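PDB 5IM3: ribonucleoside-diphosphate reductase from Pseudomonas aeruginosa, which probably reduces ribonucleoside diphosphates to deoxyribonucleoside diphosphates for DNA synthesis, and binds dATP at allosteric sites that include an ATP cone. Local coordinates for residues L227-L231 and F295-Q301; A286-D292 and P319-M324; L454-H458 and V509-H513; S500-F504 and Y524-E528. All blocks are in the same frame, centred on the assembly; numbering follows the deposited sequence.

Contact 1 of 4, residues L227-L231 and F295-Q301; sequences LMDTL and FTYLGLQ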
# COMPACT_ATOMS: atom_id res chain seq x y z
N LEU A 227 -9.08 -49.24 24.25
CA LEU A 227 -7.62 -49.18 24.28
C LEU A 227 -7.06 -49.72 25.59
O LEU A 227 -5.95 -50.26 25.61
CB LEU A 227 -7.17 -47.73 24.08
CG LEU A 227 -5.66 -47.46 24.19
CD1 LEU A 227 -4.88 -48.28 23.17
CD2 LEU A 227 -5.38 -45.97 24.02
N MET A 228 -7.81 -49.58 26.69
CA MET A 228 -7.35 -50.06 27.98
C MET A 228 -7.04 -51.56 27.95
O MET A 228 -6.22 -52.04 28.74
CB MET A 228 -8.40 -49.76 29.05
CG MET A 228 -7.88 -49.84 30.47
SD MET A 228 -6.96 -48.37 30.96
CE MET A 228 -8.28 -47.15 30.94
N ASP A 229 -7.69 -52.31 27.06
CA ASP A 229 -7.46 -53.74 26.99
C ASP A 229 -6.01 -54.05 26.62
O ASP A 229 -5.42 -55.00 27.15
CB ASP A 229 -8.42 -54.38 25.99
CG ASP A 229 -8.69 -55.85 26.28
OD1 ASP A 229 -8.90 -56.19 27.46
OD2 ASP A 229 -8.68 -56.65 25.33
N THR A 230 -5.43 -53.26 25.71
CA THR A 230 -4.03 -53.44 25.37
C THR A 230 -3.13 -53.09 26.54
O THR A 230 -2.12 -53.76 26.79
CB THR A 230 -3.66 -52.58 24.16
OG1 THR A 230 -4.55 -52.87 23.08
CG2 THR A 230 -2.23 -52.86 23.71
N LEU A 231 -3.47 -52.03 27.28
CA LEU A 231 -2.66 -51.62 28.43
C LEU A 231 -2.66 -52.69 29.51
O LEU A 231 -1.61 -53.01 30.08
CB LEU A 231 -3.18 -50.30 28.98
CG LEU A 231 -2.70 -49.01 28.30
CD1 LEU A 231 -3.09 -48.98 26.83
CD2 LEU A 231 -3.27 -47.80 29.03
N PHE A 295 -12.14 -42.09 31.65
CA PHE A 295 -11.14 -41.52 30.75
C PHE A 295 -11.72 -41.23 29.38
O PHE A 295 -12.40 -42.08 28.78
CB PHE A 295 -9.95 -42.47 30.61
CG PHE A 295 -8.97 -42.37 31.74
CD1 PHE A 295 -8.17 -41.25 31.89
CD2 PHE A 295 -8.84 -43.41 32.65
CE1 PHE A 295 -7.27 -41.16 32.92
CE2 PHE A 295 -7.94 -43.33 33.69
CZ PHE A 295 -7.15 -42.20 33.82
N THR A 296 -11.44 -40.04 28.87
CA THR A 296 -11.57 -39.75 27.46
C THR A 296 -10.38 -40.35 26.70
O THR A 296 -9.34 -40.66 27.29
CB THR A 296 -11.63 -38.24 27.21
OG1 THR A 296 -10.39 -37.64 27.62
CG2 THR A 296 -12.77 -37.62 28.00
N TYR A 297 -10.55 -40.51 25.39
CA TYR A 297 -9.48 -41.07 24.58
C TYR A 297 -8.23 -40.20 24.64
O TYR A 297 -7.11 -40.72 24.75
CB TYR A 297 -9.96 -41.23 23.13
CG TYR A 297 -8.95 -41.87 22.21
CD1 TYR A 297 -8.36 -43.09 22.54
CD2 TYR A 297 -8.59 -41.27 21.01
CE1 TYR A 297 -7.45 -43.69 21.69
CE2 TYR A 297 -7.68 -41.86 20.16
CZ TYR A 297 -7.11 -43.07 20.51
OH TYR A 297 -6.20 -43.66 19.67
N LEU A 298 -8.40 -38.88 24.61
CA LEU A 298 -7.25 -37.98 24.66
C LEU A 298 -6.58 -38.03 26.03
O LEU A 298 -5.35 -37.98 26.12
CB LEU A 298 -7.69 -36.56 24.32
CG LEU A 298 -6.59 -35.49 24.38
CD1 LEU A 298 -5.48 -35.81 23.39
CD2 LEU A 298 -7.17 -34.11 24.12
N GLY A 299 -7.37 -38.13 27.09
CA GLY A 299 -6.79 -38.17 28.43
C GLY A 299 -5.94 -39.40 28.66
O GLY A 299 -4.85 -39.31 29.24
N LEU A 300 -6.41 -40.56 28.21
CA LEU A 300 -5.65 -41.79 28.41
C LEU A 300 -4.41 -41.82 27.52
O LEU A 300 -3.33 -42.21 27.98
CB LEU A 300 -6.54 -43.00 28.13
CG LEU A 300 -5.93 -44.38 28.43
CD1 LEU A 300 -5.63 -44.50 29.91
CD2 LEU A 300 -6.86 -45.51 27.98
N GLN A 301 -4.56 -41.43 26.26
CA GLN A 301 -3.40 -41.28 25.38
C GLN A 301 -2.32 -40.42 26.03
O GLN A 301 -1.14 -40.76 25.99
CB GLN A 301 -3.83 -40.67 24.05
CG GLN A 301 -4.22 -41.69 22.99
CD GLN A 301 -3.02 -42.25 22.25
OE1 GLN A 301 -2.38 -43.20 22.70
NE2 GLN A 301 -2.70 -41.65 21.11
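L300 meets M228 across two helices that run nearly parallel, their segment axes 18° apart and 11.9 Å at closest approach. The M228 methyl CE touches both branches of L300, lying 3.7 Å from CD2 and slightly farther from CD1. It gets there because the methionine chain, which leaves the helix trans at chi1 (-163°), then folds at both chi2 and chi3, so the thioether curls back over the leucine. The same methyl also reaches the F295 ring, 4.2 Å from its CD2. Beside this pair, L231 and L300 point tip to tip, CD2 of the first 4.2 Å from CD1 of the second. At the start of 227-231, L227 lies across Y297 at about a right angle, its CD2 3.9 Å from the ring carbon CE1.

A second layer holds these groups. L300 CD1 sits over the centre of one face of F295, whose ring also meets F351 edge-to-face. T296 is the N-cap of helix 297-307: its OG1 accepts from G299 N at 3.1 Å, while Y297 N bonds to S220 OG on helix 219-239. P319 of helix 319-330 packs on M228, F295 and L300 together. Between the two segments no hydrogen bond forms and the contact is apolar, resting on dispersion and shape; the Y297-S220 bond adds a directional link between the helices, at the start of helix 297-307.

Contact 2 of 4, residues A286-D292 and P319-M324; sequences AIDHERD and PQIFFM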
# COMPACT_ATOMS: atom_id res chain seq x y z
N ALA A 286 -7.85 -50.13 48.32
CA ALA A 286 -8.43 -48.80 48.14
C ALA A 286 -8.63 -48.45 46.67
O ALA A 286 -9.37 -47.51 46.36
CB ALA A 286 -7.55 -47.75 48.80
N ILE A 287 -7.99 -49.19 45.76
CA ILE A 287 -8.08 -48.87 44.34
C ILE A 287 -9.48 -49.17 43.83
O ILE A 287 -10.06 -50.23 44.11
CB ILE A 287 -7.01 -49.65 43.55
CG1 ILE A 287 -5.61 -49.16 43.94
CG2 ILE A 287 -7.23 -49.48 42.04
CD1 ILE A 287 -4.47 -49.93 43.31
N ASP A 288 -10.04 -48.22 43.08
CA ASP A 288 -11.37 -48.33 42.48
C ASP A 288 -11.19 -48.52 40.98
O ASP A 288 -10.85 -47.56 40.27
CB ASP A 288 -12.20 -47.09 42.80
CG ASP A 288 -13.63 -47.19 42.31
OD1 ASP A 288 -13.93 -48.06 41.46
OD2 ASP A 288 -14.47 -46.38 42.76
N HIS A 289 -11.42 -49.74 40.49
CA HIS A 289 -11.22 -50.04 39.08
C HIS A 289 -12.24 -49.35 38.18
O HIS A 289 -12.00 -49.21 36.98
CB HIS A 289 -11.27 -51.54 38.84
CG HIS A 289 -12.66 -52.10 38.79
ND1 HIS A 289 -13.38 -52.38 39.93
CD2 HIS A 289 -13.46 -52.41 37.74
CE1 HIS A 289 -14.57 -52.85 39.58
NE2 HIS A 289 -14.64 -52.87 38.26
N GLU A 290 -13.39 -48.94 38.73
CA GLU A 290 -14.40 -48.29 37.91
C GLU A 290 -13.99 -46.91 37.44
O GLU A 290 -14.54 -46.40 36.46
CB GLU A 290 -15.72 -48.20 38.68
CG GLU A 290 -16.49 -49.52 38.76
CD GLU A 290 -17.11 -49.93 37.43
OE1 GLU A 290 -17.04 -49.15 36.46
OE2 GLU A 290 -17.68 -51.04 37.36
N ARG A 291 -13.02 -46.27 38.11
CA ARG A 291 -12.60 -44.94 37.69
C ARG A 291 -11.83 -44.96 36.38
O ARG A 291 -11.59 -43.89 35.81
CB ARG A 291 -11.77 -44.29 38.80
CG ARG A 291 -12.47 -44.35 40.15
CD ARG A 291 -11.86 -43.41 41.16
NE ARG A 291 -12.41 -43.63 42.49
CZ ARG A 291 -12.20 -42.84 43.54
NH1 ARG A 291 -11.45 -41.75 43.40
NH2 ARG A 291 -12.74 -43.12 44.71
N ASP A 292 -11.45 -46.13 35.88
CA ASP A 292 -10.89 -46.22 34.53
C ASP A 292 -11.92 -45.84 33.48
O ASP A 292 -11.56 -45.37 32.39
CB ASP A 292 -10.37 -47.63 34.26
CG ASP A 292 -8.99 -47.87 34.84
OD1 ASP A 292 -8.47 -46.97 35.54
OD2 ASP A 292 -8.42 -48.96 34.60
N PRO A 319 -3.48 -47.13 34.97
CA PRO A 319 -3.91 -45.77 35.35
C PRO A 319 -4.17 -45.59 36.84
O PRO A 319 -3.70 -44.61 37.43
CB PRO A 319 -5.18 -45.56 34.51
CG PRO A 319 -5.01 -46.48 33.35
CD PRO A 319 -4.32 -47.69 33.89
N GLN A 320 -4.93 -46.50 37.46
CA GLN A 320 -5.22 -46.33 38.88
C GLN A 320 -3.97 -46.52 39.74
O GLN A 320 -3.87 -45.93 40.82
CB GLN A 320 -6.32 -47.30 39.32
CG GLN A 320 -7.64 -47.10 38.60
CD GLN A 320 -8.13 -45.66 38.66
OE1 GLN A 320 -8.34 -45.11 39.74
NE2 GLN A 320 -8.29 -45.04 37.49
N ILE A 321 -3.03 -47.34 39.28
CA ILE A 321 -1.76 -47.48 39.99
C ILE A 321 -0.91 -46.24 39.79
O ILE A 321 -0.16 -45.84 40.69
CB ILE A 321 -1.05 -48.77 39.54
CG1 ILE A 321 -1.72 -49.99 40.20
CG2 ILE A 321 0.44 -48.73 39.86
CD1 ILE A 321 -1.18 -51.33 39.74
N PHE A 322 -1.01 -45.60 38.62
CA PHE A 322 -0.35 -44.32 38.41
C PHE A 322 -0.81 -43.30 39.44
O PHE A 322 0.00 -42.66 40.12
CB PHE A 322 -0.61 -43.82 36.99
CG PHE A 322 -0.28 -42.36 36.79
CD1 PHE A 322 1.03 -41.94 36.66
CD2 PHE A 322 -1.30 -41.42 36.72
CE1 PHE A 322 1.33 -40.60 36.47
CE2 PHE A 322 -1.01 -40.08 36.53
CZ PHE A 322 0.31 -39.67 36.40
N PHE A 323 -2.13 -43.14 39.58
CA PHE A 323 -2.65 -42.19 40.56
C PHE A 323 -2.25 -42.58 41.98
O PHE A 323 -2.01 -41.71 42.82
CB PHE A 323 -4.18 -42.10 40.45
CG PHE A 323 -4.66 -41.37 39.23
CD1 PHE A 323 -4.07 -40.18 38.83
CD2 PHE A 323 -5.70 -41.87 38.47
CE1 PHE A 323 -4.51 -39.51 37.71
CE2 PHE A 323 -6.15 -41.21 37.34
CZ PHE A 323 -5.54 -40.02 36.96
N MET A 324 -2.16 -43.88 42.25
CA MET A 324 -1.76 -44.33 43.58
C MET A 324 -0.28 -44.05 43.83
O MET A 324 0.11 -43.72 44.96
CB MET A 324 -2.07 -45.82 43.75
CG MET A 324 -1.75 -46.39 45.12
SD MET A 324 -2.65 -45.59 46.47
CE MET A 324 -4.30 -46.25 46.21
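D292 OD1 takes a hydrogen bond from the Q320 amide, NE2 to OD1 2.7 Å. The donor comes in nearly in line with the C-O bond of the carboxylate, and the oxygen is tilted 18° from the amide plane. The two side chains run alongside each other, pointing opposite ways, with carboxylate and amide planes 60° apart. D292 OD1 also lies 3.7 Å from CB of P319, the first residue of the helix, and the other carboxylate oxygen, OD2, is bonded to the hydroxyl of Y254.

Q320 is bent at chi2 (-53°), which turns its amide back toward the 286-292 loop. There OE1 rests 3.6 Å from R291 CB, and it has a weak hydrogen bond to Y345. On the apolar side, I287 runs antiparallel to the glutamine stem and brings CG2 to 3.6 Å from Q320 CB. Its other branch spreads over the helix: CG1 is 3.9 Å from M324 CE, and CD1 is 4.2 Å from I321 CG1.

Within the loop, D288 makes an Asx turn by accepting from E290 N at OD1, and its OD2 forms a long, weak salt bridge, 3.4 Å, with R291 NE. The buried D292 carboxylate thus has a hydrogen-bond partner on each oxygen, OD1 taking an N-H from Q320, which is consistent with an ionised carboxylate, while I287, I321 and M324 form the apolar part of the seam between the loop and helix 319-330.

Contact 3 of 4, residues L454-H458 and V509-H513; sequences LETWH and VPDLH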
# COMPACT_ATOMS: atom_id res chain seq x y z
N LEU A 454 11.70 -6.44 32.48
CA LEU A 454 12.39 -5.17 32.59
C LEU A 454 11.40 -4.07 32.94
O LEU A 454 10.31 -4.01 32.37
CB LEU A 454 13.12 -4.81 31.29
CG LEU A 454 14.23 -3.77 31.44
CD1 LEU A 454 15.42 -4.38 32.16
CD2 LEU A 454 14.63 -3.21 30.09
N GLU A 455 11.78 -3.21 33.88
CA GLU A 455 10.91 -2.13 34.32
C GLU A 455 10.93 -0.98 33.31
O GLU A 455 11.92 -0.77 32.59
CB GLU A 455 11.35 -1.64 35.71
CG GLU A 455 10.27 -0.93 36.50
CD GLU A 455 10.55 -0.91 37.99
OE1 GLU A 455 11.15 -1.88 38.51
OE2 GLU A 455 10.16 0.08 38.65
N THR A 456 9.82 -0.23 33.26
CA THR A 456 9.53 0.63 32.11
C THR A 456 10.38 1.90 32.06
O THR A 456 10.45 2.53 31.00
CB THR A 456 8.05 1.00 32.11
OG1 THR A 456 7.26 -0.17 32.37
CG2 THR A 456 7.64 1.57 30.75
N TRP A 457 11.01 2.30 33.16
CA TRP A 457 11.93 3.43 33.14
C TRP A 457 13.36 3.02 32.82
O TRP A 457 14.23 3.90 32.70
CB TRP A 457 11.90 4.17 34.49
CG TRP A 457 12.09 3.28 35.69
CD1 TRP A 457 11.12 2.83 36.54
CD2 TRP A 457 13.33 2.74 36.17
NE1 TRP A 457 11.68 2.05 37.52
CE2 TRP A 457 13.03 1.97 37.32
CE3 TRP A 457 14.66 2.82 35.75
CZ2 TRP A 457 14.01 1.29 38.04
CZ3 TRP A 457 15.63 2.14 36.47
CH2 TRP A 457 15.30 1.39 37.60
N HIS A 458 13.63 1.73 32.67
CA HIS A 458 14.98 1.26 32.38
C HIS A 458 15.46 1.81 31.04
O HIS A 458 14.73 1.79 30.05
CB HIS A 458 15.01 -0.26 32.37
CG HIS A 458 16.38 -0.86 32.48
ND1 HIS A 458 17.25 -0.92 31.41
CD2 HIS A 458 17.02 -1.44 33.52
CE1 HIS A 458 18.37 -1.50 31.79
NE2 HIS A 458 18.26 -1.83 33.07
N VAL A 509 19.92 5.04 39.97
CA VAL A 509 18.72 5.07 40.80
C VAL A 509 18.51 3.68 41.39
O VAL A 509 17.46 3.06 41.18
CB VAL A 509 17.50 5.53 39.98
CG1 VAL A 509 17.66 7.00 39.58
CG2 VAL A 509 17.32 4.66 38.73
N PRO A 510 19.47 3.16 42.16
CA PRO A 510 19.41 1.74 42.56
C PRO A 510 18.27 1.41 43.51
O PRO A 510 17.99 0.22 43.71
CB PRO A 510 20.77 1.51 43.24
CG PRO A 510 21.22 2.86 43.68
CD PRO A 510 20.69 3.83 42.66
N ASP A 511 17.58 2.40 44.08
CA ASP A 511 16.53 2.14 45.04
C ASP A 511 15.14 2.05 44.42
O ASP A 511 14.21 1.58 45.08
CB ASP A 511 16.53 3.23 46.13
CG ASP A 511 16.53 4.64 45.55
OD1 ASP A 511 17.21 4.87 44.52
OD2 ASP A 511 15.86 5.52 46.12
N LEU A 512 14.98 2.45 43.15
CA LEU A 512 13.65 2.50 42.54
C LEU A 512 13.05 1.11 42.38
O LEU A 512 11.87 0.90 42.67
CB LEU A 512 13.71 3.20 41.18
CG LEU A 512 13.78 4.73 41.14
CD1 LEU A 512 13.66 5.20 39.69
CD2 LEU A 512 12.69 5.37 41.99
N HIS A 513 13.84 0.16 41.88
CA HIS A 513 13.30 -1.15 41.56
C HIS A 513 12.64 -1.81 42.77
O HIS A 513 11.61 -2.48 42.64
CB HIS A 513 14.41 -2.04 41.00
CG HIS A 513 13.95 -3.40 40.58
ND1 HIS A 513 12.86 -3.60 39.76
CD2 HIS A 513 14.43 -4.63 40.86
CE1 HIS A 513 12.69 -4.89 39.55
NE2 HIS A 513 13.63 -5.54 40.20
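W457 reaches from its turn into the 509-513 loop, and can be followed outward from CB. With chi1 at 51°, CG is flanked by both the backbone N and C, and the indole points at the loop. NE1 turns back to its own segment, with a weak hydrogen bond to E455 OE2. Farther out, CZ2 touches L512 CB at 3.7 Å, and L512 CD1 makes a CH-pi contact over the six-membered ring, 4.3 Å from its centroid. E455 CB lies against the opposite face, toward the rim. At the far end, CZ3 is 3.8 Å from V509 CG2.

E455 links the indole to H513. Its OE1 accepts from H513 ND1 at 2.7 Å, the N-H...O angle 168°, with the oxygen in the imidazole plane and the carboxylate turned 47° from the ring. OE2 is also salt-bridged to K566, and H513 NE2 bonds to D405, so the imidazole is held at both nitrogens and its rotation is fixed. The turn E455-H458 is a type I beta turn, as is V509-L512. E455 ends strand 450-455, part of the parallel strand run of the ten-stranded alpha-beta barrel, and the contact fastens the loop after strand 500-504 onto that strand end.

Contact 4 of 4, residues S500-F504 and Y524-E528; sequences SWTLF and YEYYE
Strand 500-504 and the helix segment 524-528 cross almost perpendicularly, at 84°, with their axes 9.7 Å apart at closest approach. This is a helix packed on a two-stranded antiparallel sheet, 500-504 with 539-543, within the barrel domain, and an aromatic cluster of W501, F504 and Y524 fills the join.

Y524 is central to it. CG lies anti to the backbone N (chi1 179°), and the ring extends from the helix to the strand backbone, where its hydroxyl donates to T502 O at 2.7 Å. The hydrogen bond lies in the carbonyl plane on a lone pair. The six-membered ring of W501 forms an offset stack with Y524, centroids 4.7 Å apart, so the tyrosine OH lies over the indole face as well. F504 comes in differently: it turns an edge toward the Y524 face in an offset edge-to-face pair, planes at 79°, and its CE2 is 3.8 Å from Y524 CE1. F504 CZ also reaches Y527 CB, 4.0 Å away.

Outside the cluster, E528 crosses T502 obliquely, with its CG 3.3 Å from T502 OG1. Its OE2 goes to R494 in a salt bridge, and R494 also bonds to S500 O, tying helix, strand and arginine together. The indole NE1 is held by T456 O, and F491 meets the W501 ring edge-to-face. Over one face of F504, T502 CG2 sits 3.3 Å above the ring plane, offset toward its rim.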
# COMPACT_ATOMS: atom_id res chain seq x y z
N SER A 500 4.84 13.06 30.59
CA SER A 500 6.15 12.65 30.14
C SER A 500 6.65 11.46 30.97
O SER A 500 6.00 11.02 31.93
CB SER A 500 7.13 13.81 30.22
OG SER A 500 7.27 14.25 31.56
N TRP A 501 7.81 10.94 30.60
CA TRP A 501 8.36 9.74 31.23
C TRP A 501 9.86 9.74 31.00
O TRP A 501 10.31 9.87 29.86
CB TRP A 501 7.71 8.48 30.66
CG TRP A 501 8.16 7.19 31.28
CD1 TRP A 501 8.91 6.22 30.68
CD2 TRP A 501 7.88 6.73 32.60
NE1 TRP A 501 9.11 5.18 31.56
CE2 TRP A 501 8.49 5.47 32.75
CE3 TRP A 501 7.17 7.26 33.69
CZ2 TRP A 501 8.42 4.73 33.93
CZ3 TRP A 501 7.10 6.53 34.86
CH2 TRP A 501 7.72 5.28 34.97
N THR A 502 10.63 9.59 32.08
CA THR A 502 12.08 9.68 32.02
C THR A 502 12.70 8.30 32.21
O THR A 502 12.32 7.56 33.13
CB THR A 502 12.62 10.64 33.09
OG1 THR A 502 12.02 11.93 32.90
CG2 THR A 502 14.13 10.77 32.99
N LEU A 503 13.65 7.96 31.35
CA LEU A 503 14.39 6.71 31.45
C LEU A 503 15.69 6.93 32.20
O LEU A 503 16.39 7.93 31.97
CB LEU A 503 14.67 6.13 30.06
CG LEU A 503 13.47 6.07 29.10
CD1 LEU A 503 13.86 5.39 27.79
CD2 LEU A 503 12.30 5.36 29.74
N PHE A 504 16.02 6.00 33.09
CA PHE A 504 17.22 6.06 33.91
C PHE A 504 17.97 4.74 33.82
O PHE A 504 17.39 3.69 33.52
CB PHE A 504 16.91 6.33 35.39
CG PHE A 504 16.17 7.61 35.65
CD1 PHE A 504 16.84 8.82 35.68
CD2 PHE A 504 14.81 7.59 35.91
CE1 PHE A 504 16.16 9.99 35.94
CE2 PHE A 504 14.13 8.76 36.17
CZ PHE A 504 14.80 9.96 36.18
N TYR A 524 10.61 8.55 42.46
CA TYR A 524 10.79 8.69 41.02
C TYR A 524 10.67 10.14 40.58
O TYR A 524 11.45 10.60 39.74
CB TYR A 524 9.76 7.84 40.27
CG TYR A 524 9.88 7.96 38.77
CD1 TYR A 524 10.65 7.06 38.05
CD2 TYR A 524 9.25 8.99 38.08
CE1 TYR A 524 10.77 7.17 36.68
CE2 TYR A 524 9.37 9.11 36.72
CZ TYR A 524 10.13 8.20 36.02
OH TYR A 524 10.25 8.31 34.65
N GLU A 525 9.70 10.87 41.13
CA GLU A 525 9.57 12.29 40.79
C GLU A 525 10.75 13.09 41.31
O GLU A 525 11.13 14.10 40.69
CB GLU A 525 8.25 12.83 41.33
CG GLU A 525 7.02 12.31 40.59
CD GLU A 525 5.71 12.81 41.17
OE1 GLU A 525 5.74 13.45 42.24
OE2 GLU A 525 4.66 12.57 40.55
N TYR A 526 11.36 12.66 42.42
CA TYR A 526 12.57 13.30 42.90
C TYR A 526 13.71 13.14 41.90
O TYR A 526 14.39 14.11 41.55
CB TYR A 526 12.96 12.72 44.27
CG TYR A 526 14.36 13.04 44.73
CD1 TYR A 526 14.64 14.20 45.44
CD2 TYR A 526 15.42 12.17 44.46
CE1 TYR A 526 15.92 14.49 45.87
CE2 TYR A 526 16.70 12.45 44.89
CZ TYR A 526 16.95 13.61 45.59
OH TYR A 526 18.23 13.90 46.01
N TYR A 527 13.92 11.92 41.41
CA TYR A 527 14.93 11.70 40.38
C TYR A 527 14.58 12.43 39.09
O TYR A 527 15.48 12.92 38.40
CB TYR A 527 15.10 10.20 40.12
CG TYR A 527 15.85 9.46 41.21
CD1 TYR A 527 17.03 9.98 41.74
CD2 TYR A 527 15.38 8.26 41.72
CE1 TYR A 527 17.71 9.31 42.73
CE2 TYR A 527 16.06 7.58 42.71
CZ TYR A 527 17.23 8.11 43.22
OH TYR A 527 17.91 7.45 44.21
N GLU A 528 13.29 12.51 38.76
CA GLU A 528 12.87 13.21 37.56
C GLU A 528 13.25 14.68 37.63
O GLU A 528 13.79 15.25 36.67
CB GLU A 528 11.36 13.04 37.37
CG GLU A 528 10.94 12.63 35.96
CD GLU A 528 9.43 12.56 35.80
OE1 GLU A 528 8.71 12.67 36.82
OE2 GLU A 528 8.96 12.40 34.66

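How the contacts relate
The four contacts form two pairs. Contacts 1 and 2 have centres 13 Å apart and touch: M228 CE packs 4.0 Å from D292 CB, and F295 CZ 3.8 Å from F323 CE2, so helix 319-330 serves both. Contacts 3 and 4 are closer still, 10 Å between centres, joined by what are probably two hydrogen bonds, D511 OD1 to Y527 OH (2.7 Å) and W457 O to F504 N (2.8 Å). The pairs lie apart, with centres 52 to 60 Å from each other. Contacts 1 and 2 are away from the dATP sites, whereas the W457 side chain is about 13 Å from a bound dATP and about 9 Å from the side chain of R410, a dATP-binding residue.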